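Local coordinates for putative nisin-resistance protein (Streptococcus agalactiae 515, PDB 4Y68) that probably confers resistance to the lantibiotic nisin by cleaving it, as a lipoprotein of the S41 peptidase family, at residues Asp41-Glu44 against Tyr49-Gly52; Ile121-Ile126 against Ser135-Lys140; Pro200-Ala203 against Ser207-Thr210. All coordinates share one frame; numbering follows the deposited sequence.

Interaction 1: Asp41-Glu44 against Tyr49-Gly52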
ATOM      1  N   ASP A  41      18.692  11.978   8.810  1.00 23.03           N
ATOM      2  CA  ASP A  41      19.004  12.504   7.484  1.00 20.45           C
ATOM      3  C   ASP A  41      17.938  12.109   6.440  1.00 23.23           C
ATOM      4  O   ASP A  41      17.470  12.955   5.675  1.00 21.74           O
ATOM      5  CB  ASP A  41      20.386  12.012   7.016  1.00 26.84           C
ATOM      6  CG  ASP A  41      21.542  12.687   7.757  1.00 29.65           C
ATOM      7  OD1 ASP A  41      21.389  13.820   8.259  1.00 30.41           O
ATOM      8  OD2 ASP A  41      22.621  12.083   7.824  1.00 28.00           O
ATOM      9  N   ARG A  42      17.558  10.831   6.409  1.00 21.93           N
ATOM     10  CA  ARG A  42      16.555  10.353   5.451  1.00 22.62           C
ATOM     11  C   ARG A  42      15.229  11.026   5.669  1.00 22.00           C
ATOM     12  O   ARG A  42      14.572  11.453   4.720  1.00 20.95           O
ATOM     13  CB  ARG A  42      16.337   8.845   5.567  1.00 23.82           C
ATOM     14  CG  ARG A  42      17.404   8.023   4.962  1.00 33.92           C
ATOM     15  CD  ARG A  42      17.330   8.020   3.437  1.00 34.27           C
ATOM     16  NE  ARG A  42      18.375   7.139   2.935  1.00 35.25           N
ATOM     17  CZ  ARG A  42      18.954   7.252   1.748  1.00 38.78           C
ATOM     18  NH1 ARG A  42      18.583   8.218   0.909  1.00 38.13           N
ATOM     19  NH2 ARG A  42      19.910   6.397   1.406  1.00 42.10           N
ATOM     20  N   VAL A  43      14.829  11.093   6.935  1.00 21.00           N
ATOM     21  CA  VAL A  43      13.563  11.710   7.281  1.00 20.14           C
ATOM     22  C   VAL A  43      13.554  13.143   6.795  1.00 22.00           C
ATOM     23  O   VAL A  43      12.604  13.570   6.130  1.00 21.38           O
ATOM     24  CB  VAL A  43      13.302  11.644   8.789  1.00 21.33           C
ATOM     25  CG1 VAL A  43      12.096  12.512   9.161  1.00 22.38           C
ATOM     26  CG2 VAL A  43      13.089  10.202   9.207  1.00 15.04           C
ATOM     27  N   GLU A  44      14.630  13.876   7.084  1.00 22.32           N
ATOM     28  CA  GLU A  44      14.720  15.249   6.616  1.00 24.10           C
ATOM     29  C   GLU A  44      14.733  15.316   5.073  1.00 23.83           C
ATOM     30  O   GLU A  44      14.118  16.208   4.465  1.00 23.06           O
ATOM     31  CB  GLU A  44      15.957  15.959   7.203  1.00 25.85           C
ATOM     32  CG  GLU A  44      16.123  17.371   6.665  1.00 27.42           C
ATOM     33  CD  GLU A  44      16.746  18.382   7.647  1.00 41.39           C
ATOM     34  OE1 GLU A  44      16.788  18.168   8.893  1.00 36.53           O
ATOM     35  OE2 GLU A  44      17.189  19.438   7.146  1.00 54.96           O
ATOM     36  N   TYR A  49       6.910  16.360   6.111  1.00 23.33           N
ATOM     37  CA  TYR A  49       6.717  17.352   7.163  1.00 24.55           C
ATOM     38  C   TYR A  49       8.013  17.751   7.874  1.00 28.23           C
ATOM     39  O   TYR A  49       7.986  18.491   8.851  1.00 28.56           O
ATOM     40  CB  TYR A  49       5.723  16.814   8.199  1.00 22.50           C
ATOM     41  CG  TYR A  49       4.486  16.278   7.550  1.00 24.72           C
ATOM     42  CD1 TYR A  49       4.198  14.924   7.570  1.00 22.21           C
ATOM     43  CD2 TYR A  49       3.607  17.138   6.878  1.00 26.93           C
ATOM     44  CE1 TYR A  49       3.046  14.429   6.952  1.00 27.27           C
ATOM     45  CE2 TYR A  49       2.465  16.658   6.256  1.00 24.09           C
ATOM     46  CZ  TYR A  49       2.192  15.302   6.301  1.00 23.11           C
ATOM     47  OH  TYR A  49       1.073  14.834   5.686  1.00 25.82           O
ATOM     48  N   SER A  50       9.141  17.274   7.367  1.00 25.87           N
ATOM     49  CA  SER A  50      10.389  17.377   8.095  1.00 23.55           C
ATOM     50  C   SER A  50      11.143  18.656   7.737  1.00 25.10           C
ATOM     51  O   SER A  50      12.260  18.611   7.229  1.00 24.78           O
ATOM     52  CB  SER A  50      11.236  16.141   7.810  1.00 21.87           C
ATOM     53  OG  SER A  50      11.391  15.969   6.410  1.00 24.83           O
ATOM     54  N   GLN A  51      10.506  19.796   7.975  1.00 27.35           N
ATOM     55  CA  GLN A  51      11.159  21.094   7.802  1.00 30.69           C
ATOM     56  C   GLN A  51      10.537  22.093   8.765  1.00 30.11           C
ATOM     57  O   GLN A  51       9.408  21.910   9.190  1.00 29.36           O
ATOM     58  CB  GLN A  51      11.040  21.608   6.355  1.00 29.46           C
ATOM     59  CG  GLN A  51       9.610  21.698   5.801  1.00 25.80           C
ATOM     60  CD  GLN A  51       9.116  20.365   5.261  1.00 31.65           C
ATOM     61  OE1 GLN A  51       9.904  19.544   4.791  1.00 29.44           O
ATOM     62  NE2 GLN A  51       7.809  20.139   5.337  1.00 29.43           N
ATOM     63  N   GLY A  52      11.273  23.143   9.111  1.00 33.55           N
ATOM     64  CA  GLY A  52      10.693  24.234   9.871  1.00 33.80           C
ATOM     65  C   GLY A  52      11.013  24.193  11.347  1.00 32.74           C
ATOM     66  O   GLY A  52      11.664  23.268  11.827  1.00 30.73           O
TER

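Interaction 2: Ile121-Ile126 against Ser135-Lys140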
ATOM      1  N   ILE A 121     -14.574 -12.153  -4.607  1.00 25.77           N
ATOM      2  CA  ILE A 121     -13.137 -12.350  -4.458  1.00 25.53           C
ATOM      3  C   ILE A 121     -12.584 -11.608  -3.229  1.00 26.79           C
ATOM      4  O   ILE A 121     -12.755 -10.404  -3.071  1.00 25.17           O
ATOM      5  CB  ILE A 121     -12.389 -11.927  -5.726  1.00 22.42           C
ATOM      6  CG1 ILE A 121     -12.906 -12.730  -6.925  1.00 24.76           C
ATOM      7  CG2 ILE A 121     -10.908 -12.234  -5.604  1.00 27.04           C
ATOM      8  CD1 ILE A 121     -12.275 -12.331  -8.249  1.00 24.16           C
ATOM      9  N   THR A 122     -11.961 -12.371  -2.345  1.00 24.86           N
ATOM     10  CA  THR A 122     -11.285 -11.859  -1.166  1.00 25.39           C
ATOM     11  C   THR A 122      -9.841 -11.522  -1.512  1.00 25.07           C
ATOM     12  O   THR A 122      -9.104 -12.363  -2.023  1.00 28.09           O
ATOM     13  CB  THR A 122     -11.341 -12.885  -0.032  1.00 28.12           C
ATOM     14  OG1 THR A 122     -12.712 -13.179   0.247  1.00 27.58           O
ATOM     15  CG2 THR A 122     -10.671 -12.374   1.233  1.00 22.13           C
ATOM     16  N   ILE A 123      -9.453 -10.280  -1.257  1.00 25.71           N
ATOM     17  CA  ILE A 123      -8.141  -9.775  -1.643  1.00 24.42           C
ATOM     18  C   ILE A 123      -7.381  -9.300  -0.405  1.00 23.60           C
ATOM     19  O   ILE A 123      -7.566  -8.174   0.030  1.00 25.17           O
ATOM     20  CB  ILE A 123      -8.295  -8.624  -2.661  1.00 28.87           C
ATOM     21  CG1 ILE A 123      -8.949  -9.149  -3.949  1.00 27.12           C
ATOM     22  CG2 ILE A 123      -6.962  -7.927  -2.913  1.00 23.38           C
ATOM     23  CD1 ILE A 123      -9.719  -8.106  -4.691  1.00 24.17           C
ATOM     24  N   PRO A 124      -6.534 -10.168   0.180  1.00 22.52           N
ATOM     25  CA  PRO A 124      -5.977  -9.896   1.511  1.00 22.12           C
ATOM     26  C   PRO A 124      -4.610  -9.232   1.511  1.00 23.09           C
ATOM     27  O   PRO A 124      -3.941  -9.190   0.475  1.00 21.79           O
ATOM     28  CB  PRO A 124      -5.851 -11.297   2.111  1.00 22.19           C
ATOM     29  CG  PRO A 124      -5.445 -12.115   0.926  1.00 23.67           C
ATOM     30  CD  PRO A 124      -6.225 -11.540  -0.256  1.00 22.03           C
ATOM     31  N   SER A 125      -4.206  -8.751   2.682  1.00 21.62           N
ATOM     32  CA  SER A 125      -2.832  -8.289   2.936  1.00 22.34           C
ATOM     33  C   SER A 125      -1.772  -9.298   2.539  1.00 23.77           C
ATOM     34  O   SER A 125      -1.869 -10.469   2.875  1.00 28.26           O
ATOM     35  CB  SER A 125      -2.625  -7.977   4.422  1.00 23.38           C
ATOM     36  OG  SER A 125      -3.750  -7.334   4.995  1.00 32.43           O
ATOM     37  N   ILE A 126      -0.747  -8.830   1.846  1.00 22.07           N
ATOM     38  CA  ILE A 126       0.471  -9.599   1.630  1.00 21.88           C
ATOM     39  C   ILE A 126       1.645  -8.638   1.612  1.00 25.25           C
ATOM     40  O   ILE A 126       1.617  -7.628   0.900  1.00 20.42           O
ATOM     41  CB  ILE A 126       0.457 -10.383   0.315  1.00 19.50           C
ATOM     42  CG1 ILE A 126       1.845 -10.971   0.043  1.00 20.02           C
ATOM     43  CG2 ILE A 126       0.012  -9.490  -0.843  1.00 19.80           C
ATOM     44  CD1 ILE A 126       1.882 -11.911  -1.157  1.00 22.39           C
ATOM     45  N   SER A 135       4.052 -14.052  -6.980  1.00 26.96           N
ATOM     46  CA  SER A 135       3.515 -14.612  -8.223  1.00 27.21           C
ATOM     47  C   SER A 135       2.374 -15.625  -7.963  1.00 26.67           C
ATOM     48  O   SER A 135       1.423 -15.746  -8.746  1.00 25.67           O
ATOM     49  CB  SER A 135       4.635 -15.277  -9.027  1.00 32.51           C
ATOM     50  OG  SER A 135       5.696 -14.357  -9.278  1.00 36.67           O
ATOM     51  N   HIS A 136       2.468 -16.349  -6.857  1.00 26.82           N
ATOM     52  CA  HIS A 136       1.364 -17.199  -6.447  1.00 29.20           C
ATOM     53  C   HIS A 136       0.137 -16.346  -6.103  1.00 28.60           C
ATOM     54  O   HIS A 136      -0.978 -16.697  -6.462  1.00 31.52           O
ATOM     55  CB  HIS A 136       1.762 -18.080  -5.263  1.00 31.10           C
ATOM     56  CG  HIS A 136       0.626 -18.878  -4.711  1.00 39.72           C
ATOM     57  ND1 HIS A 136       0.435 -19.068  -3.361  1.00 42.73           N
ATOM     58  CD2 HIS A 136      -0.395 -19.515  -5.332  1.00 46.71           C
ATOM     59  CE1 HIS A 136      -0.658 -19.790  -3.172  1.00 40.44           C
ATOM     60  NE2 HIS A 136      -1.179 -20.075  -4.351  1.00 41.94           N
ATOM     61  N   TYR A 137       0.341 -15.210  -5.438  1.00 29.77           N
ATOM     62  CA  TYR A 137      -0.778 -14.336  -5.082  1.00 26.34           C
ATOM     63  C   TYR A 137      -1.431 -13.756  -6.335  1.00 24.31           C
ATOM     64  O   TYR A 137      -2.631 -13.895  -6.522  1.00 23.24           O
ATOM     65  CB  TYR A 137      -0.308 -13.217  -4.148  1.00 23.40           C
ATOM     66  CG  TYR A 137      -1.381 -12.239  -3.638  1.00 21.51           C
ATOM     67  CD1 TYR A 137      -2.016 -11.337  -4.495  1.00 20.91           C
ATOM     68  CD2 TYR A 137      -1.693 -12.177  -2.282  1.00 22.94           C
ATOM     69  CE1 TYR A 137      -2.970 -10.424  -4.005  1.00 22.73           C
ATOM     70  CE2 TYR A 137      -2.630 -11.266  -1.776  1.00 18.84           C
ATOM     71  CZ  TYR A 137      -3.259 -10.399  -2.640  1.00 22.36           C
ATOM     72  OH  TYR A 137      -4.177  -9.521  -2.138  1.00 20.53           O
ATOM     73  N   SER A 138      -0.640 -13.120  -7.198  1.00 26.85           N
ATOM     74  CA  SER A 138      -1.186 -12.531  -8.420  1.00 23.21           C
ATOM     75  C   SER A 138      -1.729 -13.599  -9.369  1.00 25.76           C
ATOM     76  O   SER A 138      -2.764 -13.391 -10.001  1.00 28.54           O
ATOM     77  CB  SER A 138      -0.138 -11.668  -9.134  1.00 24.21           C
ATOM     78  OG  SER A 138       1.042 -12.400  -9.484  1.00 28.31           O
ATOM     79  N   GLY A 139      -1.043 -14.735  -9.465  1.00 28.72           N
ATOM     80  CA  GLY A 139      -1.469 -15.820 -10.351  1.00 26.42           C
ATOM     81  C   GLY A 139      -2.842 -16.356  -9.998  1.00 27.45           C
ATOM     82  O   GLY A 139      -3.693 -16.589 -10.861  1.00 32.42           O
ATOM     83  N   LYS A 140      -3.067 -16.534  -8.703  1.00 31.99           N
ATOM     84  CA  LYS A 140      -4.369 -16.942  -8.197  1.00 30.84           C
ATOM     85  C   LYS A 140      -5.466 -15.963  -8.648  1.00 28.22           C
ATOM     86  O   LYS A 140      -6.563 -16.373  -9.025  1.00 35.44           O
ATOM     87  CB  LYS A 140      -4.308 -17.040  -6.666  1.00 35.28           C
ATOM     88  CG  LYS A 140      -4.820 -18.333  -6.060  1.00 38.10           C
ATOM     89  CD  LYS A 140      -6.244 -18.157  -5.544  1.00 39.47           C
ATOM     90  CE  LYS A 140      -6.708 -19.362  -4.711  1.00 43.71           C
ATOM     91  NZ  LYS A 140      -6.036 -19.486  -3.365  1.00 39.45           N
TER

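Interaction 3: Pro200-Ala203 against Ser207-Thr210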
ATOM      1  N   PRO A 200       5.803  -3.956 -12.044  1.00 35.01           N
ATOM      2  CA  PRO A 200       6.660  -5.015 -12.597  1.00 38.05           C
ATOM      3  C   PRO A 200       5.906  -6.290 -12.940  1.00 33.96           C
ATOM      4  O   PRO A 200       6.116  -7.301 -12.288  1.00 39.26           O
ATOM      5  CB  PRO A 200       7.661  -5.278 -11.464  1.00 36.34           C
ATOM      6  CG  PRO A 200       7.711  -4.004 -10.716  1.00 38.93           C
ATOM      7  CD  PRO A 200       6.292  -3.491 -10.739  1.00 35.81           C
ATOM      8  N   LEU A 201       5.045  -6.245 -13.946  1.00 33.15           N
ATOM      9  CA  LEU A 201       4.266  -7.412 -14.334  1.00 36.35           C
ATOM     10  C   LEU A 201       5.163  -8.552 -14.821  1.00 40.67           C
ATOM     11  O   LEU A 201       4.883  -9.724 -14.555  1.00 40.25           O
ATOM     12  CB  LEU A 201       3.256  -7.047 -15.424  1.00 31.30           C
ATOM     13  CG  LEU A 201       2.140  -6.074 -15.056  1.00 31.30           C
ATOM     14  CD1 LEU A 201       1.152  -6.015 -16.173  1.00 25.44           C
ATOM     15  CD2 LEU A 201       1.447  -6.455 -13.761  1.00 29.22           C
ATOM     16  N   GLU A 202       6.229  -8.204 -15.543  1.00 40.53           N
ATOM     17  CA  GLU A 202       7.168  -9.196 -16.067  1.00 36.45           C
ATOM     18  C   GLU A 202       7.601 -10.159 -14.950  1.00 39.77           C
ATOM     19  O   GLU A 202       7.562 -11.369 -15.122  1.00 43.23           O
ATOM     20  CB  GLU A 202       8.386  -8.508 -16.708  1.00 40.64           C
ATOM     21  CG  GLU A 202       8.112  -7.826 -18.080  1.00 35.52           C
ATOM     22  CD  GLU A 202       7.369  -6.481 -17.965  1.00 39.03           C
ATOM     23  OE1 GLU A 202       7.310  -5.906 -16.854  1.00 37.63           O
ATOM     24  OE2 GLU A 202       6.831  -5.999 -18.991  1.00 40.01           O
ATOM     25  N   ALA A 203       7.984  -9.609 -13.804  1.00 38.44           N
ATOM     26  CA  ALA A 203       8.309 -10.403 -12.626  1.00 35.80           C
ATOM     27  C   ALA A 203       7.218 -11.413 -12.202  1.00 37.83           C
ATOM     28  O   ALA A 203       7.533 -12.472 -11.685  1.00 38.77           O
ATOM     29  CB  ALA A 203       8.605  -9.489 -11.476  1.00 39.51           C
ATOM     30  N   SER A 207       1.201 -11.136 -18.658  1.00 40.30           N
ATOM     31  CA  SER A 207       1.422 -10.461 -19.925  1.00 36.97           C
ATOM     32  C   SER A 207       0.634  -9.183 -20.047  1.00 33.93           C
ATOM     33  O   SER A 207      -0.577  -9.135 -19.760  1.00 33.21           O
ATOM     34  CB  SER A 207       1.061 -11.370 -21.101  1.00 38.93           C
ATOM     35  OG  SER A 207       1.060 -10.614 -22.305  1.00 41.03           O
ATOM     36  N   ARG A 208       1.306  -8.155 -20.537  1.00 33.00           N
ATOM     37  CA  ARG A 208       0.658  -6.862 -20.694  1.00 33.62           C
ATOM     38  C   ARG A 208      -0.529  -6.951 -21.662  1.00 35.85           C
ATOM     39  O   ARG A 208      -1.407  -6.096 -21.657  1.00 32.27           O
ATOM     40  CB  ARG A 208       1.697  -5.830 -21.130  1.00 29.27           C
ATOM     41  CG  ARG A 208       2.878  -5.808 -20.168  1.00 29.84           C
ATOM     42  CD  ARG A 208       3.640  -4.476 -20.116  1.00 34.79           C
ATOM     43  NE  ARG A 208       4.552  -4.445 -18.962  1.00 29.14           N
ATOM     44  CZ  ARG A 208       4.280  -3.814 -17.820  1.00 32.89           C
ATOM     45  NH1 ARG A 208       3.135  -3.150 -17.692  1.00 28.79           N
ATOM     46  NH2 ARG A 208       5.144  -3.840 -16.808  1.00 31.19           N
ATOM     47  N   LYS A 209      -0.599  -8.022 -22.448  1.00 39.93           N
ATOM     48  CA  LYS A 209      -1.720  -8.172 -23.374  1.00 37.38           C
ATOM     49  C   LYS A 209      -3.013  -8.513 -22.644  1.00 39.08           C
ATOM     50  O   LYS A 209      -4.099  -8.444 -23.243  1.00 37.46           O
ATOM     51  CB  LYS A 209      -1.418  -9.238 -24.439  1.00 42.07           C
ATOM     52  CG  LYS A 209      -0.371  -8.804 -25.486  1.00 51.14           C
ATOM     53  CD  LYS A 209      -0.911  -7.693 -26.401  1.00 58.80           C
ATOM     54  CE  LYS A 209       0.182  -7.040 -27.258  1.00 57.76           C
ATOM     55  NZ  LYS A 209       0.710  -7.917 -28.355  1.00 53.12           N
ATOM     56  N   THR A 210      -2.915  -8.858 -21.358  1.00 33.38           N
ATOM     57  CA  THR A 210      -4.122  -9.189 -20.604  1.00 32.94           C
ATOM     58  C   THR A 210      -4.687  -7.991 -19.850  1.00 32.81           C
ATOM     59  O   THR A 210      -5.831  -8.030 -19.383  1.00 31.35           O
ATOM     60  CB  THR A 210      -3.879 -10.335 -19.610  1.00 39.01           C
ATOM     61  OG1 THR A 210      -2.931  -9.936 -18.616  1.00 34.08           O
ATOM     62  CG2 THR A 210      -3.340 -11.566 -20.335  1.00 38.09           C
TER

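Interaction 1: Asp41-Glu44 against Tyr49-Gly52
Ser50 meets the last turns of helix 32-46 at Val43 and Glu44, and its hydroxyl does most of the work. Ser50 OG lies 2.7 Å from Val43 O, a hydrogen-bonding distance. The same oxygen is also in reach of Gly47 O, and since a hydroxyl has a single proton, which of these two carbonyls receives it cannot be settled from the geometry. Glu44 O lies farther from the hydroxyl, with 3.4 Å between Glu44 O and Ser50 OG, too long a gap to count as a bond. Lys187 NZ donates to that carbonyl instead.

The serine conformation explains this position. With chi1 at 54°, OG sits between the backbone N and the carbonyl carbon, while the CB of Ser50 points at the helix; together they bring the hydroxyl up to Val43 O. Ser50 CB follows it, packing 3.8 Å from Glu44 CA. It also touches one branch of Val43, whose CG1 is 4.0 Å from Ser50 CB. The Glu44 side chain adds a loose touch, its CG 4.1 Å from Ser50 O; its carboxylate is engaged by Arg59 and Trp55, OE1 taking a salt bridge from the first and a hydrogen bond from NE1 of the second.

The loop backbone is bent at the same residue. Ser50 is the centre of an inverse gamma turn, in which Gln51 N is held by a weak bond of 3.0 Å to Tyr49 O.

The contact therefore closes the short reversal that follows helix 32-46. Trp55 packs against both Val43 and Ser50, so the first residue of helix 55-66 covers the junction of helix and loop. Tyr49 reaches Gly86 of helix 72-87 by backbone hydrogen bonding, and Lys187 comes from the connection between strands 180-185 and 191-195.

Interaction 2: Ile121-Ile126 against Ser135-Lys140
Tyr137 projects from helix 131-147 into the bend that follows strand 118-122, where its hydroxyl donates to Pro124 O at an OH-O separation of 2.6 Å. The hydroxyl lies in the plane of the Pro124 carbonyl and meets a lone pair of its oxygen, with a C=O...OH angle of 141°. CG of Tyr137 is anti to its own backbone nitrogen (chi1 -178°), which carries the ring off the helix and toward the loop. Ile126 covers one face: its CG2 makes a CH-pi contact 3.8 Å from the ring centroid, 30° off the normal, with CE2 of Tyr137 the nearest ring atom to Ile126 CG2 at 3.3 Å. Near the ring plane, Ile123 CG2 stands 3.3 Å from Tyr137 OH, and the proline ring packs nearby, Pro124 CD being 3.9 Å from Tyr137 CE2.

A second shell positions these groups. Ile123 O accepts from Asn160 ND2, Ser125 OG bonds to Thr161 N, and backbone bonds tie Ile123 to Asp156 of strand 152-156. Pro167 and Met168 of helix 165-171 touch both Ile126 and Tyr137. The contact thus joins strand and helix within the beta-alpha-beta unit 118-122, 131-147, 152-156.

Chemically, a backbone carbonyl satisfies the one polar group of a buried aromatic. That bond holds the ring's far end and directs the hydroxyl, while the Ile126 methyl limits ring rotation.

Interaction 3: Pro200-Ala203 against Ser207-Thr210
Arg208 and Glu202 form a two-pronged salt bridge, the principal polar link between the two loop segments. The guanidinium is gripped side-on: Arg208 NE gives its proton to Glu202 OE2 at 2.8 Å with an N-H...O angle of 169°, and Arg208 NH2 gives one to Glu202 OE1 at 3.0 Å with an angle of 159°. Both carboxylate oxygens are met on their syn sides, and both lie close to the guanidinium plane, although the two flat groups are turned 32° against each other. The side chains cross at about a right angle. Glu202 reaches this site by bending at chi2, whereas the arginine chain comes extended from CG to NE.

Apolar packing is provided by Leu201, which lies over one face of the guanidinium. Its CB stands above the plane toward the rim, 4.0 Å from Arg208 NH2, while Leu201 CD1 is 3.8 Å from Arg208 NH1.

Backbone and short-range polar bonds shape the segment bearing the arginine. Ser207 OG accepts from Lys209 N at 3.1 Å, an ST turn, and Ser207 O receives both Thr210 N, at 2.8 Å, and Thr210 OG1, at 2.7 Å.

Beyond the two segments, Ile199 O accepts from Arg208 NH2 and Met196 O from Arg208 NH1. Four bonds to NE, NH1 and NH2 thus fix the rotation of the guanidinium, and the paired opposite charges probably favour the ionised forms of both residues. In chemical terms, one arginine ties together three points of the connection between strands 191-195 and 218-222.

The three contacts follow one another along the chain without interleaving. Interaction 1 lies in the N-terminal helices, its centre about 35 Å from that of interaction 2 and about 36 Å from that of interaction 3; interactions 1 and 2 fall on opposite sides of the chain's centre. Interactions 2 and 3 both belong to the S41 peptidase region, with centres about 16 Å apart, and they touch where Ser135 OG lies 3.6 Å from Ala203 O. Strand 118-122 and strand 218-222, which ends the connection holding interaction 3, belong to the same mixed sheet. Interactions 2 and 3 thus shape neighbouring connections of the peptidase region, while interaction 1 lies in the distant N-terminal helical part.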